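Local coordinates for ceramide very long chain fatty acid hydroxylase SCS7 (Saccharomyces cerevisiae, PDB 4ZR1), which hydroxylates the very long chain fatty acids of sphingolipids in the endoplasmic reticulum membrane, probably at C-2 of the ceramide acyl chain and at a dimetal centre, at residues A[229-237]-A[244-255]. Residues are numbered along the deposited sequence; the frame is centred on the assembly and turned at random.
Sequences DECHFFLHH and MRKLKKYHLEHH. With ZN (zinc ion), chain C; ZN (zinc ion), chain D; BOG (octyl beta-D-glucopyranoside), chain G; BOG (octyl beta-D-glucopyranoside), chain H.
Met244 turns its CE methyl toward Cys231, with CE 4.1 Å from SG. Its SD also lies against the octyl chain of a bound glucoside. Phe234 meets the same alkyl chain with CD2 and that of a second detergent with CE2 and CZ, CE2 3.4 Å from its C5'. Were Phe234 an alanine, both octyl chains would probably lose their aromatic neighbour, leaving a gap beside them. Leu247 brings CD2 to the same Cys231 sulfur. Lys248 runs extended past the carbonyl of Leu235, and its NZ hydrogen-bonds the backbone oxygen of Ser238. Leu235 straddles the next turn: CD2 rests on the Lys248 backbone and CD1 touches His251 CB at 3.6 Å. The His251 ring reaches the zinc ion through NE2, 2.2 Å away, because chi1 of 175° swings CG opposite the backbone N. It stands nearly perpendicular to the rings of His232 and His236, with planes at 86° and 87°. Leu252 lays CD1 off-centre over the His236 ring, a CH-pi contact at 4.3 Å from the centroid. His254 serves the other zinc ion, with His150, His155, His174 and His178. His255 returns to the first zinc ion, its NE2 2.0 Å away, and takes the His236 ring edge over its face in an offset edge-to-face pair. His232 and His236 bind this ion through NE2 at 2.3 and 2.1 Å, and His177 completes the site. The two helices, crossing at almost a right angle, thus supply five histidines to a likely catalytic dimetal centre of the histidine-rich kind found in this family.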
ATOM      1  N   ASP A 229      -4.036  -3.982  -6.909  1.00 62.99           N
ATOM      2  CA  ASP A 229      -3.970  -4.599  -5.584  1.00 62.63           C
ATOM      3  C   ASP A 229      -3.602  -6.064  -5.706  1.00 70.03           C
ATOM      4  O   ASP A 229      -2.875  -6.593  -4.871  1.00 73.19           O
ATOM      5  CB  ASP A 229      -5.303  -4.463  -4.841  1.00 64.26           C
ATOM      6  CG  ASP A 229      -5.148  -3.912  -3.410  1.00 78.16           C
ATOM      7  OD1 ASP A 229      -4.008  -3.762  -2.901  1.00 85.31           O
ATOM      8  OD2 ASP A 229      -6.200  -3.625  -2.789  1.00 70.96           O
ATOM      9  N   GLU A 230      -4.126  -6.722  -6.742  1.00 70.55           N
ATOM     10  CA  GLU A 230      -3.758  -8.101  -7.038  1.00 65.25           C
ATOM     11  C   GLU A 230      -2.294  -8.165  -7.426  1.00 68.23           C
ATOM     12  O   GLU A 230      -1.538  -8.970  -6.892  1.00 72.20           O
ATOM     13  CB  GLU A 230      -4.627  -8.673  -8.146  1.00 58.82           C
ATOM     14  CG  GLU A 230      -6.080  -8.785  -7.742  1.00 72.69           C
ATOM     15  CD  GLU A 230      -6.262  -9.564  -6.452  1.00 71.87           C
ATOM     16  OE1 GLU A 230      -6.073 -10.792  -6.457  1.00 74.55           O
ATOM     17  OE2 GLU A 230      -6.573  -8.944  -5.425  1.00 79.09           O
ATOM     18  N   CYS A 231      -1.890  -7.294  -8.345  1.00 64.31           N
ATOM     19  CA  CYS A 231      -0.484  -7.181  -8.679  1.00 67.88           C
ATOM     20  C   CYS A 231       0.324  -6.961  -7.399  1.00 79.33           C
ATOM     21  O   CYS A 231       1.247  -7.727  -7.096  1.00 76.79           O
ATOM     22  CB  CYS A 231      -0.238  -6.045  -9.669  1.00 60.43           C
ATOM     23  SG  CYS A 231       1.490  -5.917 -10.201  1.00 74.87           S
ATOM     24  N   HIS A 232      -0.053  -5.932  -6.642  1.00 79.78           N
ATOM     25  CA  HIS A 232       0.628  -5.593  -5.396  1.00 72.01           C
ATOM     26  C   HIS A 232       0.787  -6.801  -4.486  1.00 66.30           C
ATOM     27  O   HIS A 232       1.873  -7.054  -3.976  1.00 70.19           O
ATOM     28  CB  HIS A 232      -0.123  -4.497  -4.655  1.00 76.86           C
ATOM     29  CG  HIS A 232       0.594  -4.006  -3.445  1.00 66.79           C
ATOM     30  ND1 HIS A 232      -0.029  -3.298  -2.445  1.00 78.79           N
ATOM     31  CD2 HIS A 232       1.893  -4.122  -3.077  1.00 73.83           C
ATOM     32  CE1 HIS A 232       0.853  -3.001  -1.506  1.00 78.80           C
ATOM     33  NE2 HIS A 232       2.025  -3.493  -1.863  1.00 72.16           N
ATOM     34  N   PHE A 233      -0.292  -7.555  -4.302  1.00 62.92           N
ATOM     35  CA  PHE A 233      -0.232  -8.779  -3.517  1.00 60.51           C
ATOM     36  C   PHE A 233       0.834  -9.747  -4.028  1.00 66.52           C
ATOM     37  O   PHE A 233       1.690 -10.201  -3.263  1.00 76.73           O
ATOM     38  CB  PHE A 233      -1.588  -9.490  -3.493  1.00 58.45           C
ATOM     39  CG  PHE A 233      -1.638 -10.638  -2.527  1.00 69.26           C
ATOM     40  CD1 PHE A 233      -1.912 -10.416  -1.178  1.00 63.20           C
ATOM     41  CD2 PHE A 233      -1.373 -11.938  -2.949  1.00 76.65           C
ATOM     42  CE1 PHE A 233      -1.943 -11.471  -0.277  1.00 60.34           C
ATOM     43  CE2 PHE A 233      -1.404 -13.010  -2.043  1.00 73.95           C
ATOM     44  CZ  PHE A 233      -1.685 -12.774  -0.713  1.00 67.08           C
ATOM     45  N   PHE A 234       0.798 -10.059  -5.317  1.00 67.42           N
ATOM     46  CA  PHE A 234       1.601 -11.168  -5.812  1.00 74.12           C
ATOM     47  C   PHE A 234       3.052 -10.758  -6.000  1.00 76.69           C
ATOM     48  O   PHE A 234       3.937 -11.605  -6.120  1.00 83.42           O
ATOM     49  CB  PHE A 234       0.986 -11.739  -7.095  1.00 77.74           C
ATOM     50  CG  PHE A 234      -0.315 -12.463  -6.849  1.00 85.20           C
ATOM     51  CD1 PHE A 234      -0.344 -13.606  -6.055  1.00 93.66           C
ATOM     52  CD2 PHE A 234      -1.505 -11.990  -7.374  1.00 81.27           C
ATOM     53  CE1 PHE A 234      -1.536 -14.267  -5.798  1.00 90.12           C
ATOM     54  CE2 PHE A 234      -2.702 -12.646  -7.122  1.00 81.91           C
ATOM     55  CZ  PHE A 234      -2.717 -13.784  -6.336  1.00 88.74           C
ATOM     56  N   LEU A 235       3.301  -9.457  -5.963  1.00 74.06           N
ATOM     57  CA  LEU A 235       4.666  -8.962  -5.890  1.00 70.19           C
ATOM     58  C   LEU A 235       5.341  -9.378  -4.578  1.00 74.79           C
ATOM     59  O   LEU A 235       6.539  -9.643  -4.550  1.00 80.39           O
ATOM     60  CB  LEU A 235       4.692  -7.444  -6.029  1.00 67.13           C
ATOM     61  CG  LEU A 235       4.406  -6.844  -7.400  1.00 69.14           C
ATOM     62  CD1 LEU A 235       4.706  -5.355  -7.342  1.00 68.87           C
ATOM     63  CD2 LEU A 235       5.244  -7.525  -8.477  1.00 66.43           C
ATOM     64  N   HIS A 236       4.574  -9.432  -3.493  1.00 72.18           N
ATOM     65  CA  HIS A 236       5.119  -9.817  -2.189  1.00 69.51           C
ATOM     66  C   HIS A 236       5.109 -11.325  -1.966  1.00 75.85           C
ATOM     67  O   HIS A 236       6.067 -11.891  -1.435  1.00 76.90           O
ATOM     68  CB  HIS A 236       4.333  -9.155  -1.049  1.00 65.86           C
ATOM     69  CG  HIS A 236       4.639  -7.705  -0.869  1.00 62.82           C
ATOM     70  ND1 HIS A 236       5.736  -7.262  -0.167  1.00 70.90           N
ATOM     71  CD2 HIS A 236       3.990  -6.597  -1.300  1.00 63.66           C
ATOM     72  CE1 HIS A 236       5.755  -5.941  -0.179  1.00 70.79           C
ATOM     73  NE2 HIS A 236       4.706  -5.513  -0.856  1.00 61.52           N
ATOM     74  N   HIS A 237       4.018 -11.967  -2.366  1.00 75.41           N
ATOM     75  CA  HIS A 237       3.758 -13.337  -1.957  1.00 82.67           C
ATOM     76  C   HIS A 237       3.799 -14.373  -3.082  1.00 90.89           C
ATOM     77  O   HIS A 237       3.024 -15.332  -3.081  1.00 88.71           O
ATOM     78  CB  HIS A 237       2.405 -13.387  -1.245  1.00 70.09           C
ATOM     79  CG  HIS A 237       2.392 -12.649   0.056  1.00 71.05           C
ATOM     80  ND1 HIS A 237       1.676 -11.489   0.253  1.00 77.39           N
ATOM     81  CD2 HIS A 237       3.039 -12.894   1.222  1.00 83.99           C
ATOM     82  CE1 HIS A 237       1.863 -11.062   1.490  1.00 91.75           C
ATOM     83  NE2 HIS A 237       2.687 -11.898   2.098  1.00 91.78           N
ATOM     84  N   MET A 244       7.458 -10.305 -15.040  1.00 96.59           N
ATOM     85  CA  MET A 244       7.089  -9.483 -13.883  1.00 98.28           C
ATOM     86  C   MET A 244       8.146  -9.518 -12.791  1.00 98.94           C
ATOM     87  O   MET A 244       8.101  -8.736 -11.846  1.00 99.48           O
ATOM     88  CB  MET A 244       5.745  -9.931 -13.296  1.00 84.91           C
ATOM     89  CG  MET A 244       4.539  -9.336 -13.998  1.00 76.73           C
ATOM     90  SD  MET A 244       2.990 -10.027 -13.401  1.00135.79           S
ATOM     91  CE  MET A 244       2.938  -9.392 -11.734  1.00 97.81           C
ATOM     92  N   ARG A 245       9.100 -10.427 -12.941  1.00 99.51           N
ATOM     93  CA  ARG A 245      10.088 -10.714 -11.909  1.00 90.92           C
ATOM     94  C   ARG A 245      10.925  -9.486 -11.529  1.00 97.86           C
ATOM     95  O   ARG A 245      11.352  -9.346 -10.387  1.00115.78           O
ATOM     96  CB  ARG A 245      10.986 -11.857 -12.386  1.00 86.88           C
ATOM     97  CG  ARG A 245      11.632 -12.661 -11.290  1.00101.54           C
ATOM     98  CD  ARG A 245      12.041 -14.047 -11.786  1.00104.81           C
ATOM     99  NE  ARG A 245      10.899 -14.877 -12.167  1.00104.15           N
ATOM    100  CZ  ARG A 245      11.002 -16.148 -12.549  1.00117.65           C
ATOM    101  NH1 ARG A 245       9.921 -16.845 -12.876  1.00119.98           N
ATOM    102  NH2 ARG A 245      12.192 -16.731 -12.600  1.00125.35           N
ATOM    103  N   LYS A 246      11.140  -8.593 -12.486  1.00 93.22           N
ATOM    104  CA  LYS A 246      11.922  -7.382 -12.258  1.00 92.27           C
ATOM    105  C   LYS A 246      11.077  -6.246 -11.704  1.00 90.91           C
ATOM    106  O   LYS A 246      11.603  -5.291 -11.131  1.00 93.95           O
ATOM    107  CB  LYS A 246      12.609  -6.941 -13.553  1.00 98.33           C
ATOM    108  CG  LYS A 246      14.023  -7.475 -13.674  1.00114.63           C
ATOM    109  CD  LYS A 246      14.451  -7.730 -15.114  1.00118.46           C
ATOM    110  CE  LYS A 246      15.138  -9.093 -15.214  1.00124.33           C
ATOM    111  NZ  LYS A 246      15.500  -9.441 -16.614  1.00132.38           N
ATOM    112  N   LEU A 247       9.765  -6.345 -11.880  1.00 83.78           N
ATOM    113  CA  LEU A 247       8.854  -5.400 -11.255  1.00 77.52           C
ATOM    114  C   LEU A 247       8.794  -5.735  -9.759  1.00 87.04           C
ATOM    115  O   LEU A 247       8.661  -4.854  -8.903  1.00 86.82           O
ATOM    116  CB  LEU A 247       7.473  -5.472 -11.904  1.00 73.99           C
ATOM    117  CG  LEU A 247       6.391  -4.494 -11.437  1.00 74.42           C
ATOM    118  CD1 LEU A 247       6.734  -3.053 -11.797  1.00 69.74           C
ATOM    119  CD2 LEU A 247       5.052  -4.888 -12.030  1.00 75.09           C
ATOM    120  N   LYS A 248       8.925  -7.024  -9.459  1.00 82.28           N
ATOM    121  CA  LYS A 248       8.997  -7.499  -8.088  1.00 78.13           C
ATOM    122  C   LYS A 248      10.216  -6.942  -7.367  1.00 82.43           C
ATOM    123  O   LYS A 248      10.126  -6.525  -6.215  1.00 87.46           O
ATOM    124  CB  LYS A 248       9.024  -9.032  -8.046  1.00 72.09           C
ATOM    125  CG  LYS A 248       9.150  -9.576  -6.640  1.00 69.57           C
ATOM    126  CD  LYS A 248       8.936 -11.079  -6.563  1.00 75.69           C
ATOM    127  CE  LYS A 248       8.955 -11.515  -5.105  1.00 83.38           C
ATOM    128  NZ  LYS A 248       8.600 -12.937  -4.928  1.00 94.72           N
ATOM    129  N   LYS A 249      11.359  -6.946  -8.043  1.00 91.43           N
ATOM    130  CA  LYS A 249      12.572  -6.414  -7.446  1.00 89.02           C
ATOM    131  C   LYS A 249      12.397  -4.927  -7.177  1.00 87.48           C
ATOM    132  O   LYS A 249      12.818  -4.418  -6.140  1.00 86.76           O
ATOM    133  CB  LYS A 249      13.791  -6.659  -8.342  1.00 84.13           C
ATOM    134  CG  LYS A 249      15.001  -5.798  -7.963  1.00 93.02           C
ATOM    135  CD  LYS A 249      16.291  -6.235  -8.649  1.00 98.24           C
ATOM    136  CE  LYS A 249      17.290  -5.084  -8.731  1.00106.88           C
ATOM    137  NZ  LYS A 249      16.636  -3.818  -9.178  1.00115.87           N
ATOM    138  N   TYR A 250      11.747  -4.246  -8.110  1.00 85.63           N
ATOM    139  CA  TYR A 250      11.556  -2.803  -8.036  1.00 85.96           C
ATOM    140  C   TYR A 250      10.692  -2.405  -6.847  1.00 89.18           C
ATOM    141  O   TYR A 250      11.043  -1.516  -6.067  1.00 90.85           O
ATOM    142  CB  TYR A 250      10.924  -2.299  -9.334  1.00 79.04           C
ATOM    143  CG  TYR A 250      10.789  -0.803  -9.417  1.00 70.55           C
ATOM    144  CD1 TYR A 250      11.862  -0.012  -9.796  1.00 65.57           C
ATOM    145  CD2 TYR A 250       9.579  -0.181  -9.134  1.00 72.97           C
ATOM    146  CE1 TYR A 250      11.739   1.357  -9.891  1.00 75.24           C
ATOM    147  CE2 TYR A 250       9.445   1.191  -9.218  1.00 74.98           C
ATOM    148  CZ  TYR A 250      10.529   1.958  -9.595  1.00 78.91           C
ATOM    149  OH  TYR A 250      10.396   3.327  -9.682  1.00 78.39           O
ATOM    150  N   HIS A 251       9.557  -3.070  -6.704  1.00 88.04           N
ATOM    151  CA  HIS A 251       8.646  -2.729  -5.628  1.00 78.06           C
ATOM    152  C   HIS A 251       9.209  -3.115  -4.261  1.00 86.16           C
ATOM    153  O   HIS A 251       9.063  -2.378  -3.286  1.00 89.38           O
ATOM    154  CB  HIS A 251       7.295  -3.399  -5.828  1.00 67.32           C
ATOM    155  CG  HIS A 251       6.360  -3.175  -4.687  1.00 70.15           C
ATOM    156  ND1 HIS A 251       5.848  -1.934  -4.383  1.00 66.83           N
ATOM    157  CD2 HIS A 251       5.891  -4.017  -3.740  1.00 72.27           C
ATOM    158  CE1 HIS A 251       5.082  -2.026  -3.314  1.00 72.30           C
ATOM    159  NE2 HIS A 251       5.089  -3.280  -2.905  1.00 81.00           N
ATOM    160  N   LEU A 252       9.843  -4.278  -4.193  1.00 83.45           N
ATOM    161  CA  LEU A 252      10.441  -4.740  -2.952  1.00 75.69           C
ATOM    162  C   LEU A 252      11.534  -3.789  -2.479  1.00 86.23           C
ATOM    163  O   LEU A 252      11.768  -3.656  -1.277  1.00 89.32           O
ATOM    164  CB  LEU A 252      11.000  -6.150  -3.126  1.00 76.90           C
ATOM    165  CG  LEU A 252      10.179  -7.294  -2.525  1.00 73.69           C
ATOM    166  CD1 LEU A 252       8.701  -7.099  -2.727  1.00 68.89           C
ATOM    167  CD2 LEU A 252      10.603  -8.606  -3.138  1.00 67.14           C
ATOM    168  N   GLU A 253      12.203  -3.120  -3.415  1.00 87.43           N
ATOM    169  CA  GLU A 253      13.220  -2.149  -3.026  1.00 90.88           C
ATOM    170  C   GLU A 253      12.568  -0.899  -2.443  1.00 91.80           C
ATOM    171  O   GLU A 253      13.179  -0.184  -1.649  1.00 92.47           O
ATOM    172  CB  GLU A 253      14.119  -1.783  -4.205  1.00 89.75           C
ATOM    173  CG  GLU A 253      15.134  -2.847  -4.555  1.00 96.91           C
ATOM    174  CD  GLU A 253      16.063  -2.409  -5.664  1.00110.04           C
ATOM    175  OE1 GLU A 253      15.971  -1.236  -6.096  1.00108.83           O
ATOM    176  OE2 GLU A 253      16.883  -3.241  -6.104  1.00120.25           O
ATOM    177  N   HIS A 254      11.327  -0.638  -2.837  1.00 83.25           N
ATOM    178  CA  HIS A 254      10.570   0.449  -2.233  1.00 73.29           C
ATOM    179  C   HIS A 254      10.352   0.162  -0.745  1.00 80.68           C
ATOM    180  O   HIS A 254      10.257   1.065   0.082  1.00 75.06           O
ATOM    181  CB  HIS A 254       9.230   0.635  -2.941  1.00 67.78           C
ATOM    182  CG  HIS A 254       8.269   1.490  -2.182  1.00 75.92           C
ATOM    183  ND1 HIS A 254       8.272   2.867  -2.265  1.00 83.01           N
ATOM    184  CD2 HIS A 254       7.290   1.166  -1.306  1.00 79.98           C
ATOM    185  CE1 HIS A 254       7.329   3.353  -1.477  1.00 86.55           C
ATOM    186  NE2 HIS A 254       6.718   2.341  -0.885  1.00 85.89           N
ATOM    187  N   HIS A 255      10.276  -1.121  -0.424  1.00 85.52           N
ATOM    188  CA  HIS A 255      10.099  -1.581   0.938  1.00 68.14           C
ATOM    189  C   HIS A 255      11.427  -1.667   1.706  1.00 77.47           C
ATOM    190  O   HIS A 255      11.559  -1.115   2.792  1.00 79.15           O
ATOM    191  CB  HIS A 255       9.409  -2.948   0.932  1.00 67.01           C
ATOM    192  CG  HIS A 255       7.929  -2.878   0.716  1.00 72.48           C
ATOM    193  ND1 HIS A 255       7.052  -2.475   1.698  1.00 74.60           N
ATOM    194  CD2 HIS A 255       7.172  -3.162  -0.370  1.00 77.98           C
ATOM    195  CE1 HIS A 255       5.818  -2.506   1.227  1.00 69.47           C
ATOM    196  NE2 HIS A 255       5.863  -2.920  -0.026  1.00 69.91           N
TER
HETATM  197 ZN    ZN C 401       4.125  -3.506  -0.922  1.00 81.14          ZN
HETATM  198 ZN    ZN D 402       4.831   2.570   0.121  1.00 84.51          ZN
HETATM  199  C1  BOG G 405       1.018 -17.183  -9.691  1.00148.48           C
HETATM  200  O1  BOG G 405       0.675 -15.830  -9.505  1.00136.50           O
HETATM  201  C2  BOG G 405       2.079 -17.558  -8.682  1.00154.34           C
HETATM  202  O2  BOG G 405       3.226 -16.784  -8.931  1.00156.60           O
HETATM  203  C3  BOG G 405       2.443 -19.018  -8.806  1.00158.43           C
HETATM  204  O3  BOG G 405       3.252 -19.384  -7.712  1.00158.19           O
HETATM  205  C4  BOG G 405       1.192 -19.867  -8.836  1.00160.25           C
HETATM  206  O4  BOG G 405       1.536 -21.182  -9.205  1.00161.57           O
HETATM  207  C5  BOG G 405       0.239 -19.301  -9.863  1.00156.81           C
HETATM  208  O5  BOG G 405      -0.116 -17.991  -9.489  1.00152.94           O
HETATM  209  C6  BOG G 405      -0.999 -20.167  -9.964  1.00155.46           C
HETATM  210  O6  BOG G 405      -1.288 -20.742  -8.709  1.00154.59           O
HETATM  211  C1' BOG G 405       1.004 -14.967 -10.570  1.00125.23           C
HETATM  212  C2' BOG G 405       0.063 -13.783 -10.535  1.00120.36           C
HETATM  213  C3' BOG G 405       0.473 -12.744 -11.555  1.00116.95           C
HETATM  214  C4' BOG G 405      -0.746 -11.965 -12.001  1.00114.96           C
HETATM  215  C5' BOG G 405      -1.230 -11.068 -10.884  1.00109.10           C
HETATM  216  C6' BOG G 405      -1.470  -9.681 -11.444  1.00106.76           C
HETATM  217  C7' BOG G 405      -2.865  -9.577 -12.022  1.00 96.29           C
HETATM  218  C8' BOG G 405      -3.103  -8.146 -12.445  1.00 88.34           C
HETATM  219  C1  BOG H 406      -3.368 -18.928  -6.095  1.00133.43           C
HETATM  220  O1  BOG H 406      -3.397 -18.787  -7.497  1.00126.81           O
HETATM  221  C2  BOG H 406      -3.531 -20.380  -5.691  1.00141.45           C
HETATM  222  O2  BOG H 406      -4.749 -20.887  -6.192  1.00145.39           O
HETATM  223  C3  BOG H 406      -3.542 -20.481  -4.180  1.00143.81           C
HETATM  224  O3  BOG H 406      -3.488 -21.832  -3.785  1.00146.33           O
HETATM  225  C4  BOG H 406      -2.359 -19.736  -3.598  1.00140.47           C
HETATM  226  O4  BOG H 406      -2.501 -19.670  -2.196  1.00141.30           O
HETATM  227  C5  BOG H 406      -2.273 -18.344  -4.195  1.00129.98           C
HETATM  228  O5  BOG H 406      -2.150 -18.435  -5.595  1.00128.61           O
HETATM  229  C6  BOG H 406      -1.071 -17.607  -3.643  1.00120.07           C
HETATM  230  O6  BOG H 406      -1.476 -16.747  -2.605  1.00115.24           O
HETATM  231  C1' BOG H 406      -3.116 -17.480  -7.944  1.00113.82           C
HETATM  232  C2' BOG H 406      -4.258 -16.951  -8.788  1.00105.03           C
HETATM  233  C3' BOG H 406      -3.880 -15.591  -9.344  1.00 96.24           C
HETATM  234  C4' BOG H 406      -5.115 -14.844  -9.808  1.00 87.34           C
HETATM  235  C5' BOG H 406      -4.892 -13.360  -9.596  1.00 86.45           C
HETATM  236  C6' BOG H 406      -5.552 -12.547 -10.689  1.00 88.44           C
HETATM  237  C7' BOG H 406      -6.956 -12.152 -10.274  1.00 95.44           C
HETATM  238  C8' BOG H 406      -7.458 -11.062 -11.200  1.00 99.45           C